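Side-chain contacts in myosin-2 (Saccharomyces cerevisiae, PDB 6IXO), which carries organelles and other cargo along polarized actin cables, gripping receptor proteins with the globular tail domain to which this chain belongs: residues A177-E182 with R249-W254; R266-C271 with D278-L283; E301-L306 with L339-D344. All blocks are in the same frame, centred on the assembly; numbering follows the deposited sequence.

All three contacts lie in the helical, cargo-binding tail domain, and they follow one another along the chain, each closing before the next opens. Interactions 1 and 2 are linked through helix 254-273: the loop 249-254 of interaction 1 runs into its start, and residues 266-271 of interaction 2 belong to its later turns. Their centres lie about 19 Å apart, with about 5 Å between nearest atoms. Interaction 3 pairs two later helices farther out, its centre about 41 Å from that of the chain; it is about 23 Å from interaction 1 and about 28 Å from interaction 2, centre to centre. A sulfate ion, probably from the crystallisation liquor, is bound by Arg-249 in interaction 1.

Interaction 1: A177-E182 with R249-W254; sequences AVVISE and RNFLSW. With SO4 (sulfate ion), chain C.
Ile-180 and Phe-251 face each other with their CA atoms 9.8 Å apart, the nearest approach of two backbones that stay well separated. Ile-180 and Val-179 end the long helix 134-180, which finishes in a wider, pi-type turn over 177-180, and Ser-181 is the first residue to leave the helical path. Phe-251 sits in the irregular loop between helices 223-247 and 254-273. This is a helix-end-to-loop contact in the all-helical globular tail of the myosin, and a large aromatic side chain suits the place because it can bridge the gap.

Phe-251 holds CG anti to its own backbone N (chi1 -178°), which sends the ring toward the helix end. Its rim arrives first: CZ of Phe-251 is 3.3 Å from Val-179 O, which lies at the ring edge and in its plane, where the weakly positive ring hydrogens can face it. Beside this, the branched aliphatic chains add apolar contact. Val-179 CG1 is 4.2 Å from Phe-251 CE2, the two side chains crossing at a slant, and Ile-180 CD1 comes equally near CZ. Lys-248 makes a cation-pi contact with the same ring, and Arg-256 of helix 254-273 bonds the carbonyl of Ile-180.

Just past the helix, Ser-181 turns its short side chain back, OG donating to Ala-177 O (2.7 Å). Arg-249, where the loop leaves helix 223-247 and away from the Phe-251 contact, holds a sulfate, probably from the crystallisation liquor, with two N-H groups: NH1 reaches O2 at 2.9 Å, and NH2 reaches O3 at 2.8 Å.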
loop_
_atom_site.group_PDB
_atom_site.type_symbol
_atom_site.label_atom_id
_atom_site.label_comp_id
_atom_site.label_asym_id
_atom_site.label_seq_id
_atom_site.Cartn_x
_atom_site.Cartn_y
_atom_site.Cartn_z
ATOM N N ALA A 177 -0.057 -15.813 -12.968
ATOM C CA ALA A 177 -0.221 -16.716 -11.821
ATOM C C ALA A 177 -1.663 -17.220 -11.670
ATOM O O ALA A 177 -1.898 -18.412 -11.452
ATOM C CB ALA A 177 0.220 -15.990 -10.544
ATOM N N VAL A 178 -2.631 -16.314 -11.754
ATOM C CA VAL A 178 -4.033 -16.682 -11.528
ATOM C C VAL A 178 -4.656 -17.350 -12.756
ATOM O O VAL A 178 -5.284 -18.389 -12.647
ATOM C CB VAL A 178 -4.855 -15.444 -11.125
ATOM C CG1 VAL A 178 -6.346 -15.738 -11.059
ATOM C CG2 VAL A 178 -4.347 -14.879 -9.749
ATOM N N VAL A 179 -4.463 -16.729 -13.925
ATOM C CA VAL A 179 -5.207 -17.110 -15.134
ATOM C C VAL A 179 -4.517 -18.204 -15.931
ATOM O O VAL A 179 -5.154 -19.113 -16.446
ATOM C CB VAL A 179 -5.436 -15.853 -16.024
ATOM C CG1 VAL A 179 -6.165 -16.215 -17.308
ATOM C CG2 VAL A 179 -6.273 -14.822 -15.248
ATOM N N ILE A 180 -3.208 -18.116 -16.043
ATOM C CA ILE A 180 -2.474 -18.967 -16.975
ATOM C C ILE A 180 -1.764 -20.151 -16.297
ATOM O O ILE A 180 -1.839 -21.264 -16.798
ATOM C CB ILE A 180 -1.393 -18.138 -17.761
ATOM C CG1 ILE A 180 -2.047 -16.994 -18.537
ATOM C CG2 ILE A 180 -0.581 -19.058 -18.707
ATOM C CD1 ILE A 180 -2.965 -17.482 -19.688
ATOM N N SER A 181 -1.036 -19.908 -15.196
ATOM C CA SER A 181 -0.224 -20.977 -14.569
ATOM C C SER A 181 -1.109 -22.123 -14.085
ATOM O O SER A 181 -2.205 -21.912 -13.562
ATOM C CB SER A 181 0.613 -20.476 -13.379
ATOM O OG SER A 181 -0.182 -20.380 -12.205
ATOM N N GLU A 182 -0.625 -23.343 -14.273
ATOM C CA GLU A 182 -1.413 -24.499 -13.912
ATOM C C GLU A 182 -1.117 -24.913 -12.499
ATOM O O GLU A 182 -0.004 -25.312 -12.171
ATOM C CB GLU A 182 -1.154 -25.652 -14.883
ATOM C CG GLU A 182 -1.700 -25.370 -16.264
ATOM C CD GLU A 182 -1.616 -26.575 -17.170
ATOM O OE1 GLU A 182 -0.483 -26.973 -17.520
ATOM O OE2 GLU A 182 -2.681 -27.147 -17.499
ATOM N N ARG A 249 -11.288 -17.110 -25.890
ATOM C CA ARG A 249 -12.337 -17.828 -26.624
ATOM C C ARG A 249 -12.009 -19.276 -26.848
ATOM O O ARG A 249 -12.879 -20.102 -27.224
ATOM C CB ARG A 249 -12.607 -17.116 -27.969
ATOM C CG ARG A 249 -13.243 -15.789 -27.701
ATOM C CD ARG A 249 -13.484 -15.002 -28.929
ATOM N NE ARG A 249 -14.630 -15.549 -29.633
ATOM C CZ ARG A 249 -15.363 -14.836 -30.477
ATOM N NH1 ARG A 249 -16.394 -15.394 -31.106
ATOM N NH2 ARG A 249 -15.056 -13.558 -30.680
ATOM N N ASN A 250 -10.767 -19.648 -26.611
ATOM C CA ASN A 250 -10.511 -21.093 -26.784
ATOM C C ASN A 250 -9.770 -21.618 -25.547
ATOM O O ASN A 250 -8.665 -22.157 -25.654
ATOM C CB ASN A 250 -9.715 -21.335 -28.075
ATOM C CG ASN A 250 -9.453 -22.796 -28.322
ATOM O OD1 ASN A 250 -10.200 -23.648 -27.848
ATOM N ND2 ASN A 250 -8.383 -23.100 -29.053
ATOM N N PHE A 251 -10.379 -21.454 -24.368
ATOM C CA PHE A 251 -9.615 -21.583 -23.135
ATOM C C PHE A 251 -10.461 -21.988 -21.942
ATOM O O PHE A 251 -10.033 -22.778 -21.102
ATOM C CB PHE A 251 -8.935 -20.233 -22.871
ATOM C CG PHE A 251 -8.044 -20.191 -21.655
ATOM C CD1 PHE A 251 -6.720 -20.609 -21.730
ATOM C CD2 PHE A 251 -8.518 -19.659 -20.448
ATOM C CE1 PHE A 251 -5.879 -20.514 -20.609
ATOM C CE2 PHE A 251 -7.677 -19.538 -19.341
ATOM C CZ PHE A 251 -6.352 -19.962 -19.433
ATOM N N LEU A 252 -11.649 -21.411 -21.849
ATOM C CA LEU A 252 -12.511 -21.635 -20.688
ATOM C C LEU A 252 -13.131 -23.032 -20.811
ATOM O O LEU A 252 -13.650 -23.382 -21.853
ATOM C CB LEU A 252 -13.601 -20.567 -20.611
ATOM C CG LEU A 252 -13.090 -19.101 -20.659
ATOM C CD1 LEU A 252 -14.263 -18.221 -20.958
ATOM C CD2 LEU A 252 -12.489 -18.781 -19.263
ATOM N N SER A 253 -13.004 -23.825 -19.758
ATOM C CA SER A 253 -13.364 -25.240 -19.782
ATOM C C SER A 253 -13.527 -25.685 -18.333
ATOM O O SER A 253 -13.137 -24.959 -17.387
ATOM C CB SER A 253 -12.289 -26.086 -20.445
ATOM O OG SER A 253 -11.104 -26.113 -19.636
ATOM N N TRP A 254 -14.075 -26.870 -18.161
ATOM C CA TRP A 254 -14.171 -27.425 -16.828
ATOM C C TRP A 254 -12.800 -27.546 -16.146
ATOM O O TRP A 254 -12.621 -27.132 -14.968
ATOM C CB TRP A 254 -14.864 -28.799 -16.887
ATOM C CG TRP A 254 -14.987 -29.409 -15.521
ATOM C CD1 TRP A 254 -16.053 -29.283 -14.654
ATOM C CD2 TRP A 254 -14.014 -30.232 -14.855
ATOM N NE1 TRP A 254 -15.782 -29.969 -13.481
ATOM C CE2 TRP A 254 -14.539 -30.548 -13.571
ATOM C CE3 TRP A 254 -12.750 -30.717 -15.204
ATOM C CZ2 TRP A 254 -13.846 -31.362 -12.645
ATOM C CZ3 TRP A 254 -12.056 -31.516 -14.273
ATOM C CH2 TRP A 254 -12.606 -31.821 -13.010
HETATM S S SO4 C . -17.938 -12.202 -31.846
HETATM O O1 SO4 C . -18.955 -11.322 -32.417
HETATM O O2 SO4 C . -17.690 -13.323 -32.747
HETATM O O3 SO4 C . -16.701 -11.456 -31.642
HETATM O O4 SO4 C . -18.400 -12.713 -30.558
#

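Interaction 2: R266-C271 with D278-L283; sequences RLEEWC and DGTECL
Glu-268 and Thr-280 run obliquely across each other, and their ends are joined by a short hydrogen bond in which Thr-280 OG1 donates to Glu-268 OE2 over 2.6 Å. The carboxylate accepts with the anti lone pair of OE2. Glu-268 gets there by reach: CG stands anti to the backbone N (chi1 -176°) and the chain stays extended beyond it, and the length of a glutamate suits this span. Thr-280 also brings its methyl, CG2, to 3.2 Å from Glu-268 OE2, while Ile-287 of helix 284-294 touches both residues. Replacing Glu-268 by alanine takes the acceptor away and would probably leave the Thr-280 hydroxyl without this mate and freer to turn.

Alongside, Leu-283 heads toward the helix from its CB, and its two methyls make the contacts. CD1 lies 4.0 Å from the backbone N of Glu-268, and CD2 meets Leu-267 CD2 at 4.2 Å, methyl against methyl, in buried surroundings that suit two leucines.

The backbones come nearest between Cys-271 and Gly-279, with CA atoms 5.5 Å apart. Cys-271 SG rests 4.0 Å from Gly-279 CA, and glycine suits this spot, since a beta carbon would lie too close to Cys-271 CB. Leu-234 of helix 223-247 also touches Cys-271.

Two neighbouring elements are thus joined within the DIL domain: helix 254-273 packs its later turns against the short helical turn 279-282, with few backbone bonds, that follows it in the chain. The result is an apolar seam with a glycine where the two backbones come nearest and one polar bond at its margin.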
loop_
_atom_site.group_PDB
_atom_site.type_symbol
_atom_site.label_atom_id
_atom_site.label_comp_id
_atom_site.label_asym_id
_atom_site.label_seq_id
_atom_site.Cartn_x
_atom_site.Cartn_y
_atom_site.Cartn_z
ATOM N N ARG A 266 -6.618 -20.423 -2.913
ATOM C CA ARG A 266 -5.406 -20.270 -2.098
ATOM C C ARG A 266 -5.266 -18.813 -1.640
ATOM O O ARG A 266 -4.858 -18.540 -0.523
ATOM C CB ARG A 266 -4.165 -20.711 -2.866
ATOM C CG ARG A 266 -4.071 -22.250 -3.058
ATOM C CD ARG A 266 -3.027 -22.610 -4.124
ATOM N NE ARG A 266 -1.656 -22.247 -3.739
ATOM C CZ ARG A 266 -0.602 -22.402 -4.538
ATOM N NH1 ARG A 266 -0.756 -22.923 -5.753
ATOM N NH2 ARG A 266 0.604 -22.051 -4.125
ATOM N N LEU A 267 -5.620 -17.887 -2.506
ATOM C CA LEU A 267 -5.495 -16.465 -2.165
ATOM C C LEU A 267 -6.562 -16.114 -1.144
ATOM O O LEU A 267 -6.309 -15.423 -0.158
ATOM C CB LEU A 267 -5.611 -15.593 -3.424
ATOM C CG LEU A 267 -5.264 -14.110 -3.252
ATOM C CD1 LEU A 267 -3.866 -13.898 -2.596
ATOM C CD2 LEU A 267 -5.313 -13.452 -4.632
ATOM N N GLU A 268 -7.758 -16.633 -1.331
ATOM C CA GLU A 268 -8.823 -16.432 -0.347
ATOM C C GLU A 268 -8.502 -17.016 1.038
ATOM O O GLU A 268 -8.840 -16.420 2.078
ATOM C CB GLU A 268 -10.128 -17.022 -0.917
ATOM C CG GLU A 268 -11.375 -16.841 -0.092
ATOM C CD GLU A 268 -12.566 -17.622 -0.722
ATOM O OE1 GLU A 268 -12.310 -18.639 -1.401
ATOM O OE2 GLU A 268 -13.734 -17.215 -0.562
ATOM N N GLU A 269 -7.839 -18.173 1.072
ATOM C CA GLU A 269 -7.532 -18.825 2.353
ATOM C C GLU A 269 -6.398 -18.039 3.058
ATOM O O GLU A 269 -6.348 -17.954 4.267
ATOM C CB GLU A 269 -7.138 -20.282 2.121
ATOM C CG GLU A 269 -8.332 -21.152 1.714
ATOM C CD GLU A 269 -9.174 -21.495 2.919
ATOM O OE1 GLU A 269 -8.623 -21.515 4.067
ATOM O OE2 GLU A 269 -10.378 -21.760 2.738
ATOM N N TRP A 270 -5.499 -17.473 2.265
ATOM C CA TRP A 270 -4.464 -16.610 2.827
ATOM C C TRP A 270 -5.133 -15.414 3.545
ATOM O O TRP A 270 -4.745 -15.044 4.680
ATOM C CB TRP A 270 -3.492 -16.123 1.728
ATOM C CG TRP A 270 -2.470 -15.158 2.277
ATOM C CD1 TRP A 270 -1.237 -15.460 2.797
ATOM C CD2 TRP A 270 -2.619 -13.748 2.389
ATOM N NE1 TRP A 270 -0.605 -14.310 3.222
ATOM C CE2 TRP A 270 -1.429 -13.243 2.971
ATOM C CE3 TRP A 270 -3.635 -12.850 2.032
ATOM C CZ2 TRP A 270 -1.245 -11.883 3.241
ATOM C CZ3 TRP A 270 -3.436 -11.485 2.286
ATOM C CH2 TRP A 270 -2.259 -11.030 2.887
ATOM N N CYS A 271 -6.122 -14.804 2.889
ATOM C CA CYS A 271 -6.876 -13.674 3.461
ATOM C C CYS A 271 -7.455 -14.034 4.803
ATOM O O CYS A 271 -7.383 -13.262 5.769
ATOM C CB CYS A 271 -7.992 -13.241 2.513
ATOM S SG CYS A 271 -7.365 -12.427 1.037
ATOM N N ASP A 278 -12.960 -9.815 4.509
ATOM C CA ASP A 278 -13.631 -9.395 3.278
ATOM C C ASP A 278 -12.872 -9.797 2.011
ATOM O O ASP A 278 -13.202 -9.349 0.898
ATOM C CB ASP A 278 -13.843 -7.882 3.300
ATOM C CG ASP A 278 -12.715 -7.150 4.003
ATOM O OD1 ASP A 278 -13.008 -6.166 4.713
ATOM O OD2 ASP A 278 -11.543 -7.559 3.853
ATOM N N GLY A 279 -11.852 -10.634 2.174
ATOM C CA GLY A 279 -11.106 -11.131 1.022
ATOM C C GLY A 279 -12.010 -11.843 0.026
ATOM O O GLY A 279 -11.889 -11.666 -1.185
ATOM N N THR A 280 -12.942 -12.638 0.537
ATOM C CA THR A 280 -13.895 -13.335 -0.324
ATOM C C THR A 280 -14.665 -12.322 -1.179
ATOM O O THR A 280 -14.798 -12.494 -2.393
ATOM C CB THR A 280 -14.833 -14.186 0.516
ATOM O OG1 THR A 280 -14.059 -15.216 1.132
ATOM C CG2 THR A 280 -15.912 -14.820 -0.336
ATOM N N GLU A 281 -15.101 -11.221 -0.566
ATOM C CA GLU A 281 -15.841 -10.191 -1.305
ATOM C C GLU A 281 -14.998 -9.511 -2.414
ATOM O O GLU A 281 -15.487 -9.298 -3.534
ATOM C CB GLU A 281 -16.388 -9.140 -0.338
ATOM C CG GLU A 281 -16.912 -7.901 -1.034
ATOM C CD GLU A 281 -17.558 -6.923 -0.071
ATOM O OE1 GLU A 281 -17.168 -6.911 1.120
ATOM O OE2 GLU A 281 -18.460 -6.174 -0.511
ATOM N N CYS A 282 -13.735 -9.208 -2.122
ATOM C CA CYS A 282 -12.836 -8.653 -3.128
ATOM C C CYS A 282 -12.600 -9.575 -4.346
ATOM O O CYS A 282 -12.173 -9.085 -5.390
ATOM C CB CYS A 282 -11.476 -8.345 -2.530
ATOM S SG CYS A 282 -11.546 -7.159 -1.156
ATOM N N LEU A 283 -12.810 -10.888 -4.209
ATOM C CA LEU A 283 -12.396 -11.799 -5.301
ATOM C C LEU A 283 -13.601 -12.417 -5.970
ATOM O O LEU A 283 -13.497 -13.436 -6.681
ATOM C CB LEU A 283 -11.466 -12.914 -4.773
ATOM C CG LEU A 283 -10.143 -12.452 -4.138
ATOM C CD1 LEU A 283 -9.515 -13.570 -3.292
ATOM C CD2 LEU A 283 -9.210 -11.998 -5.241
#

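Interaction 3: E301-L306 with L339-D344; sequences EDIDIL and LRYVAD
Tyr-341 has CG anti to its backbone N (chi1 -178°), which directs the ring at helix 300-309, while Asp-304 turns its carboxylate anti to its carbonyl carbon to meet the phenol. The setting is a helix-helix packing in the tail domain: segments 301-306 and 339-344 run in broadly the same direction, crossing at -41° with their axes 10.7 Å apart at closest approach. At that spacing the gap is filled by Ile-303, Val-342 and Tyr-341.

Ile-303 and Val-342, whose CA atoms are the nearest pair at 7.7 Å, form the buried side of the seam. Ile-303 CG2 touches Val-342 CG2 at 3.9 Å and also lies 3.8 Å from Tyr-341 CD2, at the ring's edge; beta-branched residues suit such a seam because their methyls sit close to the backbone. Gln-319 of helix 315-323 touches Val-342 as well.

A tyrosine suits the neighbouring position by offering both an apolar flank for the isoleucine and a polar end for the acid. Carboxylate and ring planes are turned 68° apart, and Tyr-341 OH donates to the syn lone pair of Asp-304 OD1 across 2.6 Å.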
loop_
_atom_site.group_PDB
_atom_site.type_symbol
_atom_site.label_atom_id
_atom_site.label_comp_id
_atom_site.label_asym_id
_atom_site.label_seq_id
_atom_site.Cartn_x
_atom_site.Cartn_y
_atom_site.Cartn_z
ATOM N N GLU A 301 -33.305 -24.521 -15.489
ATOM C CA GLU A 301 -33.133 -24.345 -14.055
ATOM C C GLU A 301 -31.661 -24.209 -13.658
ATOM O O GLU A 301 -31.326 -23.442 -12.738
ATOM C CB GLU A 301 -33.765 -25.500 -13.294
ATOM C CG GLU A 301 -33.887 -25.201 -11.821
ATOM C CD GLU A 301 -34.255 -26.417 -11.019
ATOM O OE1 GLU A 301 -34.481 -27.482 -11.633
ATOM O OE2 GLU A 301 -34.315 -26.308 -9.777
ATOM N N ASP A 302 -30.790 -24.953 -14.340
ATOM C CA ASP A 302 -29.346 -24.813 -14.134
ATOM C C ASP A 302 -28.933 -23.359 -14.304
ATOM O O ASP A 302 -28.114 -22.812 -13.539
ATOM C CB ASP A 302 -28.552 -25.674 -15.126
ATOM C CG ASP A 302 -28.532 -27.155 -14.761
ATOM O OD1 ASP A 302 -28.863 -27.517 -13.613
ATOM O OD2 ASP A 302 -28.155 -27.956 -15.641
ATOM N N ILE A 303 -29.487 -22.739 -15.334
ATOM C CA ILE A 303 -29.112 -21.368 -15.636
ATOM C C ILE A 303 -29.719 -20.429 -14.594
ATOM O O ILE A 303 -29.056 -19.500 -14.158
ATOM C CB ILE A 303 -29.525 -20.984 -17.076
ATOM C CG1 ILE A 303 -28.737 -21.837 -18.087
ATOM C CG2 ILE A 303 -29.268 -19.522 -17.341
ATOM C CD1 ILE A 303 -27.191 -21.753 -17.911
ATOM N N ASP A 304 -30.951 -20.679 -14.157
ATOM C CA ASP A 304 -31.530 -19.832 -13.118
ATOM C C ASP A 304 -30.739 -19.955 -11.817
ATOM O O ASP A 304 -30.540 -18.964 -11.111
ATOM C CB ASP A 304 -33.007 -20.161 -12.873
ATOM C CG ASP A 304 -33.897 -19.795 -14.055
ATOM O OD1 ASP A 304 -33.523 -18.877 -14.816
ATOM O OD2 ASP A 304 -34.966 -20.427 -14.223
ATOM N N ILE A 305 -30.271 -21.160 -11.506
ATOM C CA ILE A 305 -29.466 -21.360 -10.300
ATOM C C ILE A 305 -28.092 -20.668 -10.426
ATOM O O ILE A 305 -27.613 -20.020 -9.486
ATOM C CB ILE A 305 -29.277 -22.864 -10.006
ATOM C CG1 ILE A 305 -30.619 -23.510 -9.657
ATOM C CG2 ILE A 305 -28.294 -23.086 -8.865
ATOM C CD1 ILE A 305 -30.611 -25.030 -9.783
ATOM N N LEU A 306 -27.476 -20.818 -11.594
ATOM C CA LEU A 306 -26.188 -20.207 -11.892
ATOM C C LEU A 306 -26.259 -18.685 -11.713
ATOM O O LEU A 306 -25.329 -18.054 -11.209
ATOM C CB LEU A 306 -25.761 -20.570 -13.315
ATOM C CG LEU A 306 -24.528 -19.873 -13.884
ATOM C CD1 LEU A 306 -23.294 -20.349 -13.136
ATOM C CD2 LEU A 306 -24.396 -20.169 -15.366
ATOM N N LEU A 339 -28.410 -21.740 -24.708
ATOM C CA LEU A 339 -27.745 -20.560 -25.264
ATOM C C LEU A 339 -28.764 -19.480 -25.630
ATOM O O LEU A 339 -28.524 -18.293 -25.420
ATOM C CB LEU A 339 -26.894 -20.924 -26.491
ATOM C CG LEU A 339 -25.619 -21.762 -26.274
ATOM C CD1 LEU A 339 -24.934 -22.088 -27.597
ATOM C CD2 LEU A 339 -24.623 -21.057 -25.333
ATOM N N ARG A 340 -29.918 -19.872 -26.158
ATOM C CA ARG A 340 -30.896 -18.859 -26.532
ATOM C C ARG A 340 -31.600 -18.338 -25.285
ATOM O O ARG A 340 -31.996 -17.180 -25.237
ATOM C CB ARG A 340 -31.904 -19.398 -27.573
ATOM C CG ARG A 340 -33.044 -20.264 -27.066
ATOM C CD ARG A 340 -33.968 -20.684 -28.254
ATOM N NE ARG A 340 -33.172 -20.923 -29.459
ATOM C CZ ARG A 340 -32.900 -22.122 -29.969
ATOM N NH1 ARG A 340 -33.396 -23.222 -29.411
ATOM N NH2 ARG A 340 -32.141 -22.221 -31.055
ATOM N N TYR A 341 -31.738 -19.180 -24.266
ATOM C CA TYR A 341 -32.298 -18.718 -23.004
ATOM C C TYR A 341 -31.442 -17.600 -22.414
ATOM O O TYR A 341 -31.948 -16.550 -21.993
ATOM C CB TYR A 341 -32.403 -19.863 -22.011
ATOM C CG TYR A 341 -33.014 -19.473 -20.681
ATOM C CD1 TYR A 341 -34.277 -18.907 -20.618
ATOM C CD2 TYR A 341 -32.343 -19.703 -19.489
ATOM C CE1 TYR A 341 -34.851 -18.564 -19.403
ATOM C CE2 TYR A 341 -32.910 -19.364 -18.264
ATOM C CZ TYR A 341 -34.166 -18.793 -18.231
ATOM O OH TYR A 341 -34.746 -18.449 -17.029
ATOM N N VAL A 342 -30.137 -17.838 -22.384
ATOM C CA VAL A 342 -29.205 -16.847 -21.876
ATOM C C VAL A 342 -29.240 -15.565 -22.717
ATOM O O VAL A 342 -29.315 -14.467 -22.166
ATOM C CB VAL A 342 -27.787 -17.403 -21.847
ATOM C CG1 VAL A 342 -26.794 -16.289 -21.616
ATOM C CG2 VAL A 342 -27.673 -18.478 -20.775
ATOM N N ALA A 343 -29.202 -15.714 -24.043
ATOM C CA ALA A 343 -29.202 -14.566 -24.958
ATOM C C ALA A 343 -30.474 -13.741 -24.788
ATOM O O ALA A 343 -30.457 -12.515 -24.901
ATOM C CB ALA A 343 -29.056 -15.027 -26.407
ATOM N N ASP A 344 -31.574 -14.425 -24.498
ATOM C CA ASP A 344 -32.832 -13.744 -24.239
ATOM C C ASP A 344 -32.828 -13.032 -22.887
ATOM O O ASP A 344 -33.453 -11.979 -22.750
ATOM C CB ASP A 344 -33.999 -14.728 -24.330
ATOM C CG ASP A 344 -34.351 -15.067 -25.769
ATOM O OD1 ASP A 344 -34.197 -14.174 -26.633
ATOM O OD2 ASP A 344 -34.764 -16.220 -26.039
#